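Local coordinates for protein Non-sulfated chondroitin lyase E66 (Autographa californica nucleopolyhedrovirus, PDB 3VSN) that cleaves non-sulfated chondroitin as a polysaccharide lyase of the viral envelope and is essential for oral infection of the insect host, at residues N381-N395 and R527-I540. Residues are numbered along the deposited sequence; the frame is centred on the assembly and turned at random. Where two conformers were deposited one is given.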
loop_
_atom_site.group_PDB
_atom_site.type_symbol
_atom_site.label_atom_id
_atom_site.label_comp_id
_atom_site.label_asym_id
_atom_site.label_seq_id
_atom_site.Cartn_x
_atom_site.Cartn_y
_atom_site.Cartn_z
ATOM N N ASN A 381 -5.834 2.840 -19.615
ATOM C CA ASN A 381 -6.464 4.051 -20.147
ATOM C C ASN A 381 -6.869 5.078 -19.090
ATOM O O ASN A 381 -7.223 6.212 -19.425
ATOM C CB ASN A 381 -7.692 3.681 -20.990
ATOM C CG ASN A 381 -7.346 2.790 -22.165
ATOM O OD1 ASN A 381 -6.367 3.028 -22.873
ATOM N ND2 ASN A 381 -8.152 1.756 -22.381
ATOM N N THR A 382 -6.832 4.681 -17.820
ATOM C CA THR A 382 -7.272 5.562 -16.733
ATOM C C THR A 382 -6.174 5.873 -15.711
ATOM O O THR A 382 -6.333 6.783 -14.891
ATOM C CB THR A 382 -8.501 4.986 -15.989
ATOM O OG1 THR A 382 -8.137 3.775 -15.313
ATOM C CG2 THR A 382 -9.656 4.704 -16.953
ATOM N N VAL A 383 -5.066 5.133 -15.770
ATOM C CA VAL A 383 -4.002 5.224 -14.755
ATOM C C VAL A 383 -3.263 6.578 -14.770
ATOM O O VAL A 383 -2.570 6.924 -13.811
ATOM C CB VAL A 383 -3.025 4.016 -14.844
ATOM C CG1 VAL A 383 -2.075 4.151 -16.025
ATOM C CG2 VAL A 383 -2.245 3.830 -13.544
ATOM N N SER A 384 -3.429 7.335 -15.855
ATOM C CA SER A 384 -2.818 8.654 -16.000
ATOM C C SER A 384 -3.611 9.748 -15.291
ATOM O O SER A 384 -3.172 10.896 -15.233
ATOM C CB SER A 384 -2.696 9.018 -17.483
ATOM O OG SER A 384 -1.767 8.177 -18.136
ATOM N N PHE A 385 -4.777 9.390 -14.761
ATOM C CA PHE A 385 -5.732 10.377 -14.273
ATOM C C PHE A 385 -6.185 10.084 -12.849
ATOM O O PHE A 385 -6.600 8.969 -12.529
ATOM C CB PHE A 385 -6.937 10.449 -15.220
ATOM C CG PHE A 385 -6.554 10.550 -16.675
ATOM C CD1 PHE A 385 -6.188 11.773 -17.226
ATOM C CD2 PHE A 385 -6.528 9.416 -17.484
ATOM C CE1 PHE A 385 -5.816 11.868 -18.557
ATOM C CE2 PHE A 385 -6.162 9.505 -18.821
ATOM C CZ PHE A 385 -5.809 10.732 -19.357
ATOM N N GLU A 386 -6.091 11.103 -12.001
ATOM C CA GLU A 386 -6.560 11.036 -10.622
ATOM C C GLU A 386 -6.549 12.444 -10.055
ATOM O O GLU A 386 -5.785 13.297 -10.518
ATOM C CB GLU A 386 -5.665 10.111 -9.781
ATOM C CG GLU A 386 -6.133 9.903 -8.341
ATOM C CD GLU A 386 -7.565 9.418 -8.256
ATOM O OE1 GLU A 386 -7.791 8.208 -8.475
ATOM O OE2 GLU A 386 -8.464 10.240 -7.974
ATOM N N SER A 387 -7.411 12.690 -9.069
ATOM C CA SER A 387 -7.416 13.957 -8.349
ATOM C C SER A 387 -5.991 14.294 -7.926
ATOM O O SER A 387 -5.296 13.455 -7.336
ATOM C CB SER A 387 -8.319 13.870 -7.117
ATOM O OG SER A 387 -9.662 13.616 -7.483
ATOM N N GLY A 388 -5.554 15.506 -8.248
ATOM C CA GLY A 388 -4.218 15.967 -7.876
ATOM C C GLY A 388 -3.178 15.915 -8.984
ATOM O O GLY A 388 -2.185 16.627 -8.921
ATOM N N ILE A 389 -3.386 15.062 -9.988
ATOM C CA ILE A 389 -2.405 14.916 -11.076
ATOM C C ILE A 389 -2.337 16.171 -11.956
ATOM O O ILE A 389 -3.365 16.699 -12.393
ATOM C CB ILE A 389 -2.652 13.642 -11.930
ATOM C CG1 ILE A 389 -2.424 12.380 -11.077
ATOM C CG2 ILE A 389 -1.748 13.632 -13.163
ATOM C CD1 ILE A 389 -2.572 11.058 -11.814
ATOM N N ILE A 390 -1.120 16.662 -12.174
ATOM C CA ILE A 390 -0.889 17.783 -13.081
ATOM C C ILE A 390 -0.573 17.204 -14.460
ATOM O O ILE A 390 0.381 16.432 -14.611
ATOM C CB ILE A 390 0.266 18.699 -12.611
ATOM C CG1 ILE A 390 0.000 19.242 -11.198
ATOM C CG2 ILE A 390 0.464 19.858 -13.590
ATOM C CD1 ILE A 390 1.205 19.885 -10.542
ATOM N N LEU A 391 -1.385 17.569 -15.450
ATOM C CA LEU A 391 -1.218 17.093 -16.825
ATOM C C LEU A 391 -0.486 18.128 -17.665
ATOM O O LEU A 391 -0.741 19.329 -17.540
ATOM C CB LEU A 391 -2.572 16.786 -17.469
ATOM C CG LEU A 391 -3.490 15.746 -16.820
ATOM C CD1 LEU A 391 -4.786 15.647 -17.605
ATOM C CD2 LEU A 391 -2.811 14.386 -16.719
ATOM N N GLN A 392 0.409 17.650 -18.528
ATOM C CA GLN A 392 1.233 18.527 -19.362
ATOM C C GLN A 392 0.816 18.473 -20.828
ATOM O O GLN A 392 1.342 19.211 -21.660
ATOM C CB GLN A 392 2.713 18.165 -19.224
ATOM C CG GLN A 392 3.299 18.435 -17.848
ATOM C CD GLN A 392 4.795 18.178 -17.797
ATOM O OE1 GLN A 392 5.546 18.637 -18.661
ATOM N NE2 GLN A 392 5.234 17.450 -16.777
ATOM N N SER A 393 -0.131 17.593 -21.131
ATOM C CA SER A 393 -0.701 17.474 -22.471
ATOM C C SER A 393 -2.191 17.150 -22.351
ATOM O O SER A 393 -2.679 16.825 -21.260
ATOM C CB SER A 393 0.026 16.383 -23.263
ATOM O OG SER A 393 -0.110 15.123 -22.629
ATOM N N LEU A 394 -2.910 17.235 -23.464
ATOM C CA LEU A 394 -4.340 16.933 -23.464
ATOM C C LEU A 394 -4.648 15.457 -23.167
ATOM O O LEU A 394 -5.554 15.157 -22.385
ATOM C CB LEU A 394 -5.002 17.403 -24.767
ATOM C CG LEU A 394 -5.040 18.920 -25.004
ATOM C CD1 LEU A 394 -5.624 19.231 -26.374
ATOM C CD2 LEU A 394 -5.825 19.646 -23.916
ATOM N N ASN A 395 -3.880 14.542 -23.760
ATOM C CA ASN A 395 -4.108 13.107 -23.531
ATOM C C ASN A 395 -3.543 12.594 -22.203
ATOM O O ASN A 395 -3.851 11.479 -21.777
ATOM C CB ASN A 395 -3.649 12.250 -24.728
ATOM C CG ASN A 395 -2.133 12.177 -24.880
ATOM O OD1 ASN A 395 -1.372 12.496 -23.968
ATOM N ND2 ASN A 395 -1.694 11.729 -26.050
ATOM N N ARG A 527 -13.672 18.255 -19.135
ATOM C CA ARG A 527 -13.044 17.795 -20.373
ATOM C C ARG A 527 -12.850 16.281 -20.356
ATOM O O ARG A 527 -12.623 15.698 -19.295
ATOM C CB ARG A 527 -11.691 18.491 -20.560
ATOM C CG ARG A 527 -10.989 18.198 -21.878
ATOM C CD ARG A 527 -9.670 18.952 -21.967
ATOM N NE ARG A 527 -8.738 18.524 -20.925
ATOM C CZ ARG A 527 -7.878 17.516 -21.044
ATOM N NH1 ARG A 527 -7.810 16.811 -22.170
ATOM N NH2 ARG A 527 -7.086 17.205 -20.029
ATOM N N SER A 528 -12.949 15.660 -21.535
ATOM C CA SER A 528 -12.633 14.237 -21.713
ATOM C C SER A 528 -11.301 14.061 -22.452
ATOM O O SER A 528 -11.206 14.384 -23.639
ATOM C CB SER A 528 -13.754 13.524 -22.478
ATOM O OG SER A 528 -14.964 13.546 -21.744
ATOM N N PRO A 529 -10.264 13.549 -21.755
ATOM C CA PRO A 529 -8.938 13.378 -22.367
ATOM C C PRO A 529 -8.845 12.195 -23.334
ATOM O O PRO A 529 -7.965 12.173 -24.196
ATOM C CB PRO A 529 -8.027 13.140 -21.162
ATOM C CG PRO A 529 -8.924 12.527 -20.137
ATOM C CD PRO A 529 -10.266 13.171 -20.327
ATOM N N ASN A 530 -9.727 11.214 -23.157
ATOM C CA ASN A 530 -9.853 10.070 -24.056
ATOM C C ASN A 530 -11.257 9.485 -23.903
ATOM O O ASN A 530 -12.076 10.022 -23.149
ATOM C CB ASN A 530 -8.751 9.018 -23.802
ATOM C CG ASN A 530 -8.779 8.449 -22.389
ATOM O OD1 ASN A 530 -9.842 8.175 -21.833
ATOM N ND2 ASN A 530 -7.598 8.247 -21.812
ATOM N N SER A 531 -11.534 8.386 -24.600
ATOM C CA SER A 531 -12.877 7.808 -24.608
ATOM C C SER A 531 -13.246 7.054 -23.320
ATOM O O SER A 531 -14.379 6.593 -23.179
ATOM C CB SER A 531 -13.050 6.894 -25.824
ATOM O OG SER A 531 -12.114 5.832 -25.779
ATOM N N SER A 532 -12.302 6.941 -22.387
ATOM C CA SER A 532 -12.511 6.174 -21.155
ATOM C C SER A 532 -12.620 7.049 -19.904
ATOM O O SER A 532 -12.930 6.546 -18.820
ATOM C CB SER A 532 -11.363 5.174 -20.955
ATOM O OG SER A 532 -11.238 4.293 -22.057
ATOM N N VAL A 533 -12.357 8.347 -20.052
ATOM C CA VAL A 533 -12.189 9.239 -18.902
ATOM C C VAL A 533 -12.918 10.578 -19.074
ATOM O O VAL A 533 -12.929 11.151 -20.167
ATOM C CB VAL A 533 -10.685 9.499 -18.634
ATOM C CG1 VAL A 533 -10.483 10.487 -17.491
ATOM C CG2 VAL A 533 -9.958 8.197 -18.326
ATOM N N GLU A 534 -13.531 11.058 -17.990
ATOM C CA GLU A 534 -14.030 12.435 -17.905
ATOM C C GLU A 534 -13.386 13.129 -16.696
ATOM O O GLU A 534 -13.189 12.504 -15.644
ATOM C CB GLU A 534 -15.562 12.471 -17.801
ATOM C CG GLU A 534 -16.179 13.840 -18.071
ATOM C CD GLU A 534 -17.679 13.903 -17.802
ATOM O OE1 GLU A 534 -18.206 13.052 -17.044
ATOM O OE2 GLU A 534 -18.339 14.828 -18.340
ATOM N N LEU A 535 -13.062 14.411 -16.853
ATOM C CA LEU A 535 -12.369 15.170 -15.811
ATOM C C LEU A 535 -13.074 16.460 -15.436
ATOM O O LEU A 535 -13.728 17.090 -16.268
ATOM C CB LEU A 535 -10.953 15.546 -16.268
ATOM C CG LEU A 535 -9.971 14.498 -16.791
ATOM C CD1 LEU A 535 -8.758 15.200 -17.389
ATOM C CD2 LEU A 535 -9.545 13.536 -15.688
ATOM N N VAL A 536 -12.926 16.843 -14.171
ATOM C CA VAL A 536 -13.077 18.232 -13.750
ATOM C C VAL A 536 -11.649 18.689 -13.472
ATOM O O VAL A 536 -10.910 18.018 -12.744
ATOM C CB VAL A 536 -13.934 18.372 -12.478
ATOM C CG1 VAL A 536 -13.992 19.827 -12.025
ATOM C CG2 VAL A 536 -15.338 17.830 -12.712
ATOM N N GLU A 537 -11.249 19.810 -14.062
ATOM C CA GLU A 537 -9.857 20.250 -13.960
ATOM C C GLU A 537 -9.734 21.762 -13.803
ATOM O O GLU A 537 -10.676 22.504 -14.084
ATOM C CB GLU A 537 -9.046 19.764 -15.175
ATOM C CG GLU A 537 -9.501 20.351 -16.510
ATOM C CD GLU A 537 -8.819 19.734 -17.725
ATOM O OE1 GLU A 537 -8.166 18.675 -17.597
ATOM O OE2 GLU A 537 -8.940 20.315 -18.827
ATOM N N GLN A 538 -8.571 22.200 -13.332
ATOM C CA GLN A 538 -8.219 23.613 -13.317
ATOM C C GLN A 538 -7.085 23.827 -14.310
ATOM O O GLN A 538 -5.963 23.340 -14.110
ATOM C CB GLN A 538 -7.830 24.073 -11.905
ATOM C CG GLN A 538 -9.024 24.214 -10.963
ATOM C CD GLN A 538 -8.655 24.741 -9.582
ATOM O OE1 GLN A 538 -7.517 25.131 -9.332
ATOM N NE2 GLN A 538 -9.627 24.754 -8.678
ATOM N N ILE A 539 -7.395 24.533 -15.395
ATOM C CA ILE A 539 -6.433 24.774 -16.464
ATOM C C ILE A 539 -5.446 25.866 -16.047
ATOM O O ILE A 539 -5.841 26.917 -15.538
ATOM C CB ILE A 539 -7.134 25.128 -17.800
ATOM C CG1 ILE A 539 -8.025 23.961 -18.262
ATOM C CG2 ILE A 539 -6.106 25.462 -18.878
ATOM C CD1 ILE A 539 -9.055 24.318 -19.319
ATOM N N ILE A 540 -4.161 25.595 -16.252
ATOM C CA ILE A 540 -3.094 26.530 -15.901
ATOM C C ILE A 540 -2.300 26.909 -17.155
ATOM O O ILE A 540 -1.955 26.045 -17.965
ATOM C CB ILE A 540 -2.171 25.955 -14.797
ATOM C CG1 ILE A 540 -1.689 24.538 -15.166
ATOM C CG2 ILE A 540 -2.901 25.943 -13.456
ATOM C CD1 ILE A 540 -0.618 23.966 -14.254
HETATM O O HOH W 1 -10.454 1.287 -20.835
HETATM O O HOH W 2 -5.079 9.322 -22.842
#
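The guanidinium of R527 is gripped from two directions: its NH1 gives a hydrogen bond of 2.8 Å to the carbonyl O of L394, while NE and NH2 hold the carboxylate of E537 side-on. This joins the segment 381-395 to the beta hairpin 527-540 in the beta-sandwich part of the lyase, where 525-530 and 533-540 pair antiparallel and 472-480 separates the latter from 390-391. Arginine suits the site because its long chain, bent about its CG-CD bond (chi3 63°), presents three N-H groups nearly in one plane. E537 OE2 also pairs with R473 of the intervening strand, so two cations share that carboxylate. L394 CD2 lies over one face of the R527 guanidinium, and L391 CD1 sits at its edge, 3.7 Å from R527 NH2.

Beside this polar cluster, F385 offers a broad apolar ring face to P529 and V533 of the hairpin. P529 CG makes a CH-pi contact 4.0 Å from the centroid of the F385 ring; V533 CG1 lies over the same face, and V533 CG2 touches F385 CD2 at 3.7 Å. L535 CD2 approaches F385 CB, while L535 CD1 meets L391 CD1 at 4.0 Å.

Near the hairpin turn, asparagine supplies both an acceptor and a donor. N530 OD1 accepts from S532 N in an Asx turn; N530 ND2 donates to N381 O (3.2 Å) and to a water that donates in turn to N395 O at 2.7 Å.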